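Local coordinates for protein 2-phospho-L-lactate guanylyltransferase (Methanosarcina mazei, PDB 2I5E) that probably activates (2S)-2-phospholactate with GTP, giving (2S)-lactyl-2-diphospho-5'-guanosine and diphosphate on the route to coenzyme F420, at residues Arg5-Lys11 / Gln50-Pro56; Met35-Val39 / Val94-Pro99; Asp75-Asn81 / Arg138-Tyr142; Gly121-Asn127 / Ala168-Glu174. All coordinates share one frame. Residues are numbered along the deposited sequence.

Contact 1: residues Arg5-Lys11 / Gln50-Pro56. With TRS (2-amino-2-hydroxymethyl-propane-1,3-diol), chain D.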
loop_
_atom_site.group_PDB
_atom_site.type_symbol
_atom_site.label_atom_id
_atom_site.label_comp_id
_atom_site.label_asym_id
_atom_site.label_seq_id
_atom_site.Cartn_x
_atom_site.Cartn_y
_atom_site.Cartn_z
ATOM N N ARG A 5 6.514 10.698 23.370
ATOM C CA ARG A 5 7.761 10.018 23.023
ATOM C C ARG A 5 7.640 9.138 21.727
ATOM O O ARG A 5 6.573 8.687 21.347
ATOM C CB ARG A 5 8.278 9.217 24.216
ATOM C CG ARG A 5 7.324 8.221 24.677
ATOM C CD ARG A 5 7.269 8.133 26.166
ATOM N NE ARG A 5 8.394 7.396 26.739
ATOM C CZ ARG A 5 9.200 7.888 27.677
ATOM N NH1 ARG A 5 9.000 9.116 28.133
ATOM N NH2 ARG A 5 10.195 7.153 28.173
ATOM N N ALA A 6 8.748 8.966 21.038
ATOM C CA ALA A 6 8.741 8.102 19.882
ATOM C C ALA A 6 9.910 7.176 20.047
ATOM O O ALA A 6 10.989 7.671 20.364
ATOM C CB ALA A 6 8.816 8.890 18.557
ATOM N N VAL A 7 9.679 5.874 19.746
ATOM C CA VAL A 7 10.636 4.760 19.827
ATOM C C VAL A 7 10.704 4.004 18.475
ATOM O O VAL A 7 9.669 3.835 17.756
ATOM C CB VAL A 7 10.282 3.834 21.035
ATOM C CG1 VAL A 7 9.015 3.006 20.846
ATOM C CG2 VAL A 7 11.401 2.953 21.480
ATOM N N ILE A 8 11.922 3.634 18.110
ATOM C CA ILE A 8 12.247 2.900 16.890
ATOM C C ILE A 8 13.006 1.665 17.332
ATOM O O ILE A 8 14.073 1.770 17.808
ATOM C CB ILE A 8 13.202 3.689 15.887
ATOM C CG1 ILE A 8 12.625 5.060 15.425
ATOM C CG2 ILE A 8 13.574 2.869 14.676
ATOM C CD1 ILE A 8 13.726 5.999 15.013
ATOM N N PRO A 9 12.383 0.499 17.264
ATOM C CA PRO A 9 13.043 -0.822 17.408
ATOM C C PRO A 9 14.057 -1.028 16.275
ATOM O O PRO A 9 13.729 -0.871 15.086
ATOM C CB PRO A 9 11.854 -1.811 17.295
ATOM C CG PRO A 9 10.703 -1.024 16.666
ATOM C CD PRO A 9 10.930 0.430 17.000
ATOM N N TYR A 10 15.304 -1.300 16.595
ATOM C CA TYR A 10 16.350 -1.361 15.567
ATOM C C TYR A 10 17.473 -2.340 15.973
ATOM O O TYR A 10 17.950 -2.315 17.106
ATOM C CB TYR A 10 16.961 0.025 15.357
ATOM C CG TYR A 10 18.043 0.094 14.331
ATOM C CD1 TYR A 10 17.755 -0.141 12.955
ATOM C CD2 TYR A 10 19.381 0.402 14.701
ATOM C CE1 TYR A 10 18.721 -0.089 12.000
ATOM C CE2 TYR A 10 20.372 0.462 13.719
ATOM C CZ TYR A 10 20.015 0.235 12.373
ATOM O OH TYR A 10 20.937 0.277 11.401
ATOM N N LYS A 11 17.924 -3.176 15.046
ATOM C CA LYS A 11 19.138 -3.989 15.242
ATOM C C LYS A 11 19.842 -4.026 13.905
ATOM O O LYS A 11 19.310 -4.617 12.941
ATOM C CB LYS A 11 18.761 -5.405 15.780
ATOM C CG LYS A 11 19.822 -6.566 15.703
ATOM C CD LYS A 11 19.339 -7.785 16.607
ATOM C CE LYS A 11 20.066 -9.166 16.552
ATOM N NZ LYS A 11 21.503 -9.007 16.482
ATOM N N GLN A 50 11.913 14.290 21.540
ATOM C CA GLN A 50 12.921 13.213 21.426
ATOM C C GLN A 50 12.480 11.787 21.038
ATOM O O GLN A 50 11.358 11.309 21.277
ATOM C CB GLN A 50 14.107 13.320 22.477
ATOM C CG GLN A 50 14.507 12.061 23.387
ATOM C CD GLN A 50 14.859 12.445 24.882
ATOM O OE1 GLN A 50 15.987 12.206 25.368
ATOM N NE2 GLN A 50 13.871 13.005 25.607
ATOM N N VAL A 51 13.445 11.161 20.396
ATOM C CA VAL A 51 13.293 9.927 19.694
ATOM C C VAL A 51 14.215 9.004 20.422
ATOM O O VAL A 51 15.369 9.331 20.627
ATOM C CB VAL A 51 13.744 10.127 18.249
ATOM C CG1 VAL A 51 13.748 8.824 17.466
ATOM C CG2 VAL A 51 12.889 11.185 17.586
ATOM N N ASP A 52 13.701 7.852 20.821
ATOM C CA ASP A 52 14.531 6.780 21.347
ATOM C C ASP A 52 14.759 5.678 20.289
ATOM O O ASP A 52 13.874 5.390 19.433
ATOM C CB ASP A 52 13.814 6.201 22.567
ATOM C CG ASP A 52 13.435 7.289 23.584
ATOM O OD1 ASP A 52 14.301 8.132 23.873
ATOM O OD2 ASP A 52 12.297 7.300 24.089
ATOM N N ILE A 53 15.888 4.999 20.338
ATOM C CA ILE A 53 16.085 3.904 19.414
ATOM C C ILE A 53 16.207 2.777 20.343
ATOM O O ILE A 53 16.977 2.887 21.238
ATOM C CB ILE A 53 17.372 4.105 18.656
ATOM C CG1 ILE A 53 17.248 5.321 17.761
ATOM C CG2 ILE A 53 17.700 2.894 17.873
ATOM C CD1 ILE A 53 18.523 5.686 17.141
ATOM N N LEU A 54 15.453 1.697 20.208
ATOM C CA LEU A 54 15.559 0.614 21.176
ATOM C C LEU A 54 16.206 -0.590 20.478
ATOM O O LEU A 54 15.632 -1.202 19.550
ATOM C CB LEU A 54 14.143 0.328 21.695
ATOM C CG LEU A 54 13.899 -0.715 22.773
ATOM C CD1 LEU A 54 14.345 -0.108 24.119
ATOM C CD2 LEU A 54 12.434 -0.972 22.744
ATOM N N SER A 55 17.426 -0.885 20.889
ATOM C CA SER A 55 18.363 -1.755 20.206
ATOM C C SER A 55 19.021 -2.688 21.249
ATOM O O SER A 55 19.238 -2.255 22.427
ATOM C CB SER A 55 19.411 -0.862 19.589
ATOM O OG SER A 55 20.505 -1.585 19.122
ATOM N N PRO A 56 19.301 -3.949 20.872
ATOM C CA PRO A 56 19.875 -4.919 21.847
ATOM C C PRO A 56 21.385 -4.770 22.066
ATOM O O PRO A 56 21.961 -5.372 22.999
ATOM C CB PRO A 56 19.525 -6.280 21.240
ATOM C CG PRO A 56 19.535 -6.059 19.721
ATOM C CD PRO A 56 19.082 -4.555 19.537
HETATM C C TRS D . 14.515 -4.622 20.953
HETATM C C1 TRS D . 13.858 -3.657 19.997
HETATM C C2 TRS D . 15.707 -3.966 21.619
HETATM C C3 TRS D . 14.954 -5.854 20.156
HETATM N N TRS D . 13.446 -4.929 21.906
HETATM O O1 TRS D . 14.827 -3.483 19.017
HETATM O O2 TRS D . 16.683 -4.947 21.532
HETATM O O3 TRS D . 15.116 -7.019 20.891
#
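Strand 5-9 begins with R5, whose NH2 lies 4.6 Å from D52 OD2. This is charge attraction without a directed bond. Next, A6 O accepts from D52 N at 2.8 Å, and its small methyl fits a buried face shared with V51, I8 and I53. V7 points to the other face and places CG2 3.8 Å from L54 CB, beside helix 76-86. I8 is bonded twice: its N gives to D52 O at 2.9 Å and its O takes L54 N at 2.8 Å. Its CD1 meets V51 CG1 at 3.7 Å, while L36 and I40 of helix 25-45 pack on it. Strand 5-9, helix 25-45 and strand 50-55, consecutive in the chain, form a beta-alpha-beta crossover with parallel neighbours, as in Rossmann-like GT-A cores. P9 lacks an amide hydrogen but costs this ladder nothing, because the bonding amides are those of I8 and Y10. Y10 N donates to L54 O at 3.0 Å. A Tris molecule, probably from the crystallisation liquor, reaches L54 O, its O1 only 2.5 Å away. The chemistry implies one apolar face and one mixed, where R68 and Y83 hold the buried D52, with backbone groups exposed at the C-terminal ends of the two strands.

Contact 2: residues Met35-Val39 / Val94-Pro99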
loop_
_atom_site.group_PDB
_atom_site.type_symbol
_atom_site.label_atom_id
_atom_site.label_comp_id
_atom_site.label_asym_id
_atom_site.label_seq_id
_atom_site.Cartn_x
_atom_site.Cartn_y
_atom_site.Cartn_z
HETATM N N MSE A 35 18.168 3.632 6.124
HETATM C CA MSE A 35 16.714 3.715 6.378
HETATM C C MSE A 35 16.438 4.252 7.742
HETATM O O MSE A 35 15.587 5.113 7.867
HETATM C CB MSE A 35 16.018 2.390 6.161
HETATM C CG MSE A 35 15.875 2.088 4.672
HETATM SE SE MSE A 35 14.665 0.628 4.364
HETATM C CE MSE A 35 15.594 -0.943 5.158
ATOM N N LEU A 36 17.185 3.803 8.765
ATOM C CA LEU A 36 17.019 4.333 10.144
ATOM C C LEU A 36 17.102 5.835 10.190
ATOM O O LEU A 36 16.284 6.527 10.857
ATOM C CB LEU A 36 18.104 3.758 11.095
ATOM C CG LEU A 36 18.075 4.154 12.584
ATOM C CD1 LEU A 36 16.785 3.635 13.314
ATOM C CD2 LEU A 36 19.414 3.759 13.382
ATOM N N ASN A 37 18.189 6.334 9.588
ATOM C CA ASN A 37 18.490 7.748 9.588
ATOM C C ASN A 37 17.416 8.600 8.967
ATOM O O ASN A 37 17.227 9.734 9.385
ATOM C CB ASN A 37 19.852 8.016 8.914
ATOM C CG ASN A 37 20.968 7.627 9.800
ATOM O OD1 ASN A 37 20.837 7.693 11.017
ATOM N ND2 ASN A 37 22.048 7.160 9.231
ATOM N N GLN A 38 16.815 8.105 7.895
ATOM C CA GLN A 38 15.718 8.782 7.232
ATOM C C GLN A 38 14.429 8.826 8.111
ATOM O O GLN A 38 13.734 9.854 8.183
ATOM C CB GLN A 38 15.423 8.068 5.917
ATOM C CG GLN A 38 16.502 8.252 4.779
ATOM C CD GLN A 38 15.856 8.183 3.441
ATOM O OE1 GLN A 38 15.878 7.152 2.752
ATOM N NE2 GLN A 38 15.188 9.268 3.083
ATOM N N VAL A 39 14.107 7.700 8.761
ATOM C CA VAL A 39 13.016 7.700 9.813
ATOM C C VAL A 39 13.229 8.676 10.956
ATOM O O VAL A 39 12.276 9.406 11.269
ATOM C CB VAL A 39 12.740 6.296 10.378
ATOM C CG1 VAL A 39 11.634 6.311 11.418
ATOM C CG2 VAL A 39 12.498 5.345 9.220
ATOM N N VAL A 94 7.587 3.438 15.815
ATOM C CA VAL A 94 7.706 3.429 14.371
ATOM C C VAL A 94 8.831 2.477 13.933
ATOM O O VAL A 94 9.914 2.582 14.405
ATOM C CB VAL A 94 8.076 4.845 13.802
ATOM C CG1 VAL A 94 7.767 4.966 12.346
ATOM C CG2 VAL A 94 7.477 5.955 14.521
HETATM N N MSE A 95 8.585 1.597 12.966
HETATM C CA MSE A 95 9.631 0.752 12.434
HETATM C C MSE A 95 10.708 1.521 11.719
HETATM O O MSE A 95 10.427 2.521 11.140
HETATM C CB MSE A 95 8.988 -0.249 11.515
HETATM C CG MSE A 95 7.863 -1.072 12.348
HETATM SE SE MSE A 95 8.082 -1.117 14.373
HETATM C CE MSE A 95 8.865 -2.497 13.788
ATOM N N ALA A 96 11.917 0.943 11.625
ATOM C CA ALA A 96 13.088 1.654 11.048
ATOM C C ALA A 96 13.176 1.458 9.503
ATOM O O ALA A 96 14.163 1.843 8.928
ATOM C CB ALA A 96 14.311 1.107 11.695
ATOM N N ASP A 97 12.196 0.737 8.891
ATOM C CA ASP A 97 12.240 0.346 7.522
ATOM C C ASP A 97 11.189 0.994 6.638
ATOM O O ASP A 97 10.633 0.357 5.711
ATOM C CB ASP A 97 12.218 -1.200 7.397
ATOM C CG ASP A 97 11.004 -1.828 8.001
ATOM O OD1 ASP A 97 10.210 -1.107 8.614
ATOM O OD2 ASP A 97 10.828 -3.054 7.823
ATOM N N LEU A 98 10.903 2.271 6.950
ATOM C CA LEU A 98 9.850 3.002 6.319
ATOM C C LEU A 98 10.469 4.243 5.603
ATOM O O LEU A 98 10.261 5.331 6.038
ATOM C CB LEU A 98 8.814 3.419 7.406
ATOM C CG LEU A 98 8.251 2.253 8.335
ATOM C CD1 LEU A 98 7.219 2.757 9.271
ATOM C CD2 LEU A 98 7.613 1.142 7.568
ATOM N N PRO A 99 11.209 4.042 4.510
ATOM C CA PRO A 99 11.830 5.168 3.846
ATOM C C PRO A 99 10.880 6.120 3.052
ATOM O O PRO A 99 11.337 7.161 2.565
ATOM C CB PRO A 99 12.880 4.490 2.966
ATOM C CG PRO A 99 12.158 3.261 2.511
ATOM C CD PRO A 99 11.553 2.775 3.810
#
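Helix 25-45 presents one flank to the loop that follows strand 91-94, and rotamers decide what touches. M35 adopts m, t, m, a long bent path that carries its SE to 3.8 Å from P99 CD and its CE to 4.1 Å from D97 CB; methionine, here selenomethionine, has a flexible unbranched chain that suits an uneven surface. L36, chi1 t and chi2 p, sets CD1 3.9 Å from the CB of A96, where a small residue lets helix and loop come close: L36 CA and A96 CA are 4.8 Å apart. V39, chi1 t, splits its methyls. V39 CG1 faces V94 CG1 at 4.2 Å, and V39 CG2 lies 3.9 Å from both A96 O and L98 O. Q38, m then t, rests OE1 4.0 Å from P99 CB, and that oxygen receives a weak hydrogen bond from A189 N. D97, chi1 p, points its CA-to-CB bond away from the helix. In GT-A nucleotidyltransferases this loop commonly brings an acidic residue to the active site, and D97 is consistent with that pattern. Only van der Waals contact joins the segments, so shape fixes the loop against the helix while the D97 carboxylate pairs with K16.

Contact 3: residues Asp75-Asn81 / Arg138-Tyr142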
loop_
_atom_site.group_PDB
_atom_site.type_symbol
_atom_site.label_atom_id
_atom_site.label_comp_id
_atom_site.label_asym_id
_atom_site.label_seq_id
_atom_site.Cartn_x
_atom_site.Cartn_y
_atom_site.Cartn_z
ATOM N N ASP A 75 13.519 -9.704 23.721
ATOM C CA ASP A 75 12.722 -9.895 22.473
ATOM C C ASP A 75 11.895 -8.641 22.248
ATOM O O ASP A 75 11.522 -8.027 23.214
ATOM C CB ASP A 75 11.774 -11.182 22.586
ATOM C CG ASP A 75 10.175 -10.844 22.531
ATOM O OD1 ASP A 75 9.513 -10.829 21.390
ATOM O OD2 ASP A 75 9.568 -10.616 23.617
ATOM N N LEU A 76 11.605 -8.313 20.990
ATOM C CA LEU A 76 10.936 -7.079 20.574
ATOM C C LEU A 76 9.751 -6.664 21.421
ATOM O O LEU A 76 9.649 -5.519 21.904
ATOM C CB LEU A 76 10.482 -7.220 19.082
ATOM C CG LEU A 76 9.693 -6.018 18.496
ATOM C CD1 LEU A 76 10.576 -4.802 18.547
ATOM C CD2 LEU A 76 9.238 -6.247 17.057
ATOM N N ASN A 77 8.817 -7.586 21.577
ATOM C CA ASN A 77 7.624 -7.284 22.291
ATOM C C ASN A 77 7.887 -7.094 23.748
ATOM O O ASN A 77 7.300 -6.265 24.349
ATOM C CB ASN A 77 6.560 -8.365 22.058
ATOM C CG ASN A 77 6.084 -8.345 20.630
ATOM O OD1 ASN A 77 5.904 -7.249 20.040
ATOM N ND2 ASN A 77 5.946 -9.537 20.033
ATOM N N GLU A 78 8.828 -7.824 24.290
ATOM C CA GLU A 78 9.128 -7.618 25.703
ATOM C C GLU A 78 9.728 -6.244 25.955
ATOM O O GLU A 78 9.254 -5.519 26.824
ATOM C CB GLU A 78 10.078 -8.692 26.195
ATOM C CG GLU A 78 9.757 -9.085 27.585
ATOM C CD GLU A 78 10.077 -10.556 27.822
ATOM O OE1 GLU A 78 11.292 -10.900 27.762
ATOM O OE2 GLU A 78 9.095 -11.356 28.028
ATOM N N ALA A 79 10.767 -5.911 25.180
ATOM C CA ALA A 79 11.351 -4.585 25.204
ATOM C C ALA A 79 10.323 -3.476 24.997
ATOM O O ALA A 79 10.210 -2.521 25.828
ATOM C CB ALA A 79 12.426 -4.507 24.155
ATOM N N LEU A 80 9.510 -3.583 23.937
ATOM C CA LEU A 80 8.527 -2.510 23.699
ATOM C C LEU A 80 7.518 -2.416 24.779
ATOM O O LEU A 80 7.009 -1.294 25.098
ATOM C CB LEU A 80 7.823 -2.610 22.314
ATOM C CG LEU A 80 8.731 -2.292 21.089
ATOM C CD1 LEU A 80 7.915 -2.688 19.844
ATOM C CD2 LEU A 80 9.143 -0.820 20.974
ATOM N N ASN A 81 7.172 -3.566 25.331
ATOM C CA ASN A 81 6.115 -3.563 26.344
ATOM C C ASN A 81 6.621 -2.990 27.702
ATOM O O ASN A 81 5.881 -2.238 28.359
ATOM C CB ASN A 81 5.510 -4.929 26.481
ATOM C CG ASN A 81 4.353 -5.130 25.531
ATOM O OD1 ASN A 81 3.547 -4.237 25.314
ATOM N ND2 ASN A 81 4.260 -6.340 24.943
ATOM N N ARG A 138 -1.124 -3.039 25.121
ATOM C CA ARG A 138 -0.047 -4.022 25.085
ATOM C C ARG A 138 0.294 -4.303 23.588
ATOM O O ARG A 138 -0.583 -4.365 22.788
ATOM C CB ARG A 138 -0.533 -5.279 25.881
ATOM C CG ARG A 138 0.193 -6.610 25.572
ATOM C CD ARG A 138 -0.489 -7.866 26.292
ATOM N NE ARG A 138 -1.728 -8.316 25.617
ATOM C CZ ARG A 138 -1.757 -9.025 24.479
ATOM N NH1 ARG A 138 -0.613 -9.357 23.899
ATOM N NH2 ARG A 138 -2.914 -9.419 23.920
ATOM N N VAL A 139 1.548 -4.376 23.174
ATOM C CA VAL A 139 1.858 -4.659 21.788
ATOM C C VAL A 139 2.199 -6.136 21.569
ATOM O O VAL A 139 2.760 -6.789 22.481
ATOM C CB VAL A 139 3.141 -3.875 21.227
ATOM C CG1 VAL A 139 2.983 -2.321 21.306
ATOM C CG2 VAL A 139 4.390 -4.339 21.933
ATOM N N LYS A 140 2.020 -6.597 20.320
ATOM C CA LYS A 140 2.394 -7.920 19.889
ATOM C C LYS A 140 2.702 -7.879 18.406
ATOM O O LYS A 140 1.826 -8.207 17.572
ATOM C CB LYS A 140 1.269 -8.916 20.148
ATOM C CG LYS A 140 1.775 -10.402 20.043
ATOM C CD LYS A 140 0.596 -11.318 20.370
ATOM C CE LYS A 140 0.963 -12.810 20.288
ATOM N NZ LYS A 140 1.103 -13.274 18.813
ATOM N N TYR A 141 3.938 -7.464 18.083
ATOM C CA TYR A 141 4.431 -7.419 16.703
ATOM C C TYR A 141 4.785 -8.847 16.343
ATOM O O TYR A 141 4.890 -9.686 17.226
ATOM C CB TYR A 141 5.711 -6.533 16.575
ATOM C CG TYR A 141 5.383 -5.087 16.675
ATOM C CD1 TYR A 141 5.223 -4.476 17.925
ATOM C CD2 TYR A 141 5.159 -4.349 15.538
ATOM C CE1 TYR A 141 4.817 -3.178 18.039
ATOM C CE2 TYR A 141 4.822 -3.013 15.617
ATOM C CZ TYR A 141 4.642 -2.436 16.874
ATOM O OH TYR A 141 4.253 -1.136 16.987
ATOM N N TYR A 142 4.986 -9.075 15.049
ATOM C CA TYR A 142 5.151 -10.433 14.403
ATOM C C TYR A 142 3.825 -11.081 14.124
ATOM O O TYR A 142 2.820 -10.798 14.824
ATOM C CB TYR A 142 6.051 -11.448 15.160
ATOM C CG TYR A 142 7.407 -10.940 15.471
ATOM C CD1 TYR A 142 8.245 -10.470 14.464
ATOM C CD2 TYR A 142 7.856 -10.893 16.805
ATOM C CE1 TYR A 142 9.512 -9.943 14.756
ATOM C CE2 TYR A 142 9.125 -10.383 17.111
ATOM C CZ TYR A 142 9.927 -9.892 16.090
ATOM O OH TYR A 142 11.163 -9.412 16.425
HETATM O O HOH W 1 12.287 -10.079 18.856
#
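L76 and L80, one helical turn apart, form the apolar centre with V139 and the ring of Y141. L80 CB lies 3.9 Å from V139 CG2 and L80 CD1 3.6 Å from Y141 CE1, while L76 CD2 packs 3.6 Å from Y141 CB. Leucine suits this flank because its branched, flexible end fills the gap between helix and Y141 ring; beyond it, I93 of strand 91-94 touches L80, V139 and Y141 alike. Helix 76-86 lies against the central mixed sheet of the GT-A-like fold and holds at its side the extended chain 138-142, leading to helix 145-154. Two asparagines, again a turn apart, grip that chain much as a neighbouring strand would, each amide offering one acceptor and one donor. N77 OD1 takes Y141 N at 2.8 Å and N77 ND2 gives to Y141 O at 3.0 Å; N81 OD1 takes V139 N at 2.9 Å and N81 ND2 gives to V139 O at 2.9 Å. Further out, D75 is the N-cap: OD2 accepts from E78 N at 3.0 Å, and OD1 weakly from N77 N at 3.3 Å. Near this end a water joins L76 N, at 2.9 Å from its oxygen, to Y142 OH, at 2.8 Å.

Contact 4: residues Gly121-Asn127 / Ala168-Glu174. With TRS (2-amino-2-hydroxymethyl-propane-1,3-diol), chain C.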
loop_
_atom_site.group_PDB
_atom_site.type_symbol
_atom_site.label_atom_id
_atom_site.label_comp_id
_atom_site.label_asym_id
_atom_site.label_seq_id
_atom_site.Cartn_x
_atom_site.Cartn_y
_atom_site.Cartn_z
ATOM N N GLY A 121 1.357 -2.624 7.622
ATOM C CA GLY A 121 2.341 -2.840 6.620
ATOM C C GLY A 121 1.888 -4.015 5.777
ATOM O O GLY A 121 0.739 -4.499 5.909
ATOM N N LYS A 122 2.725 -4.465 4.837
ATOM C CA LYS A 122 2.190 -5.674 4.099
ATOM C C LYS A 122 2.150 -6.997 4.923
ATOM O O LYS A 122 2.799 -7.113 5.972
ATOM C CB LYS A 122 2.775 -5.897 2.728
ATOM C CG LYS A 122 4.220 -6.123 2.769
ATOM C CD LYS A 122 4.733 -6.649 1.372
ATOM C CE LYS A 122 6.238 -6.215 1.211
ATOM N NZ LYS A 122 6.938 -5.882 2.614
ATOM N N GLY A 123 1.415 -7.974 4.385
ATOM C CA GLY A 123 1.057 -9.244 5.017
ATOM C C GLY A 123 0.548 -9.098 6.419
ATOM O O GLY A 123 0.914 -9.904 7.261
ATOM N N GLY A 124 -0.305 -8.108 6.710
ATOM C CA GLY A 124 -0.825 -7.929 8.119
ATOM C C GLY A 124 0.155 -7.483 9.225
ATOM O O GLY A 124 -0.173 -7.579 10.382
ATOM N N GLY A 125 1.350 -6.967 8.875
ATOM C CA GLY A 125 2.270 -6.376 9.878
ATOM C C GLY A 125 1.762 -5.023 10.367
ATOM O O GLY A 125 0.724 -4.594 9.896
ATOM N N THR A 126 2.540 -4.334 11.239
ATOM C CA THR A 126 2.160 -3.027 11.846
ATOM C C THR A 126 3.383 -2.191 11.650
ATOM O O THR A 126 4.462 -2.578 12.075
ATOM C CB THR A 126 1.931 -3.202 13.327
ATOM O OG1 THR A 126 0.849 -4.138 13.546
ATOM C CG2 THR A 126 1.544 -1.874 14.002
ATOM N N ASN A 127 3.249 -1.099 10.927
ATOM C CA ASN A 127 4.412 -0.278 10.576
ATOM C C ASN A 127 4.604 0.904 11.534
ATOM O O ASN A 127 5.722 1.352 11.731
ATOM C CB ASN A 127 4.299 0.230 9.102
ATOM C CG ASN A 127 4.810 -0.829 8.091
ATOM O OD1 ASN A 127 5.389 -1.850 8.479
ATOM N ND2 ASN A 127 4.610 -0.580 6.832
ATOM N N ALA A 168 3.364 5.161 3.951
ATOM C CA ALA A 168 3.721 4.754 5.306
ATOM C C ALA A 168 3.494 3.215 5.449
ATOM O O ALA A 168 3.988 2.559 6.365
ATOM C CB ALA A 168 2.830 5.543 6.378
ATOM N N GLY A 169 2.738 2.646 4.540
ATOM C CA GLY A 169 2.570 1.217 4.542
ATOM C C GLY A 169 3.529 0.360 3.746
ATOM O O GLY A 169 3.436 -0.865 3.805
ATOM N N THR A 170 4.470 0.990 3.033
ATOM C CA THR A 170 5.577 0.297 2.312
ATOM C C THR A 170 6.770 0.157 3.223
ATOM O O THR A 170 7.619 1.069 3.367
ATOM C CB THR A 170 5.902 1.101 1.066
ATOM O OG1 THR A 170 4.677 1.257 0.351
ATOM C CG2 THR A 170 6.897 0.425 0.122
ATOM N N ASP A 171 6.827 -0.994 3.898
ATOM C CA ASP A 171 8.005 -1.380 4.636
ATOM C C ASP A 171 8.864 -2.159 3.643
ATOM O O ASP A 171 8.367 -2.802 2.708
ATOM C CB ASP A 171 7.660 -2.231 5.845
ATOM C CG ASP A 171 6.706 -3.391 5.514
ATOM O OD1 ASP A 171 5.526 -3.164 5.233
ATOM O OD2 ASP A 171 7.171 -4.522 5.490
ATOM N N ILE A 172 10.160 -2.127 3.873
ATOM C CA ILE A 172 11.056 -2.586 2.850
ATOM C C ILE A 172 11.647 -3.796 3.462
ATOM O O ILE A 172 12.470 -3.655 4.367
ATOM C CB ILE A 172 12.066 -1.455 2.388
ATOM C CG1 ILE A 172 11.378 -0.542 1.299
ATOM C CG2 ILE A 172 13.258 -2.093 1.629
ATOM C CD1 ILE A 172 10.716 0.595 1.801
ATOM N N ASP A 173 11.196 -4.988 3.022
ATOM C CA ASP A 173 11.610 -6.265 3.658
ATOM C C ASP A 173 12.104 -7.354 2.693
ATOM O O ASP A 173 12.939 -8.170 3.015
ATOM C CB ASP A 173 10.470 -6.834 4.535
ATOM C CG ASP A 173 10.972 -7.779 5.634
ATOM O OD1 ASP A 173 11.999 -7.470 6.354
ATOM O OD2 ASP A 173 10.302 -8.836 5.717
ATOM N N GLU A 174 11.582 -7.331 1.491
ATOM C CA GLU A 174 12.045 -8.232 0.476
ATOM C C GLU A 174 12.388 -7.516 -0.844
ATOM O O GLU A 174 12.116 -6.327 -0.949
ATOM C CB GLU A 174 11.068 -9.365 0.302
ATOM C CG GLU A 174 9.685 -8.954 0.056
ATOM C CD GLU A 174 8.731 -10.073 0.290
ATOM O OE1 GLU A 174 9.185 -11.190 0.640
ATOM O OE2 GLU A 174 7.526 -9.838 0.120
HETATM C C TRS C . 5.791 -7.799 7.068
HETATM C C1 TRS C . 4.984 -8.262 8.281
HETATM C C2 TRS C . 5.606 -8.781 5.864
HETATM C C3 TRS C . 7.291 -7.851 7.491
HETATM N N TRS C . 5.231 -6.405 6.785
HETATM O O1 TRS C . 5.069 -9.628 8.417
HETATM O O2 TRS C . 6.341 -8.326 4.750
HETATM O O3 TRS C . 7.382 -7.235 8.792
#
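A glycine-rich turn, 121-125, and the loop leading into helix 175-184 together line a pocket occupied by Tris, probably from the crystallisation liquor. The pocket lies beside the sheet of the GT-A-like fold and near the second subunit, whose R205 pairs with D173, which also bridges K16 of its own chain. The turn closes through G125 N to K122 O at 3.2 Å and G121 N to G125 O at 3.1 Å. Glycine suits it: G123 and G124 have positive phi, and a CB on G121 would collide with D171 and N127. D171 is the hub, its OD1 accepting from K122 N at 3.1 Å and from N127 ND2 at 3.2 Å. Asparagine is apt there, since the same ND2 also gives to A168 O at 3.2 Å. K122 NZ forms a salt bridge with D171 OD2 at 3.2 Å and another with D177. The amine nitrogen of Tris fits between the segments, giving hydrogen bonds to D171 OD2 at 3.0 Å and to K122 O at 2.7 Å.

Contacts 1 and 2 share a crossover: helix 25-45, gripped in contact 2, connects the two strands of contact 1, and V7 O meets V94 N at 2.9 Å. Contact 2 is the most buried, about 5 Å from the chain centre, and relies on packing; contact 1 adds a backbone ladder between one apolar face and one carrying a buried, paired D52. Contact 3, about 14 Å out and partly solvent-facing, replaces strand pairing with asparagine amides, yet its L76 packs on P9 of contact 1. Contact 4 is the charged one, meeting the second subunit. It joins contact 2 through D97 O and I172 N, 3.1 Å apart, but lies about 7 Å from contact 1 at their nearest atoms.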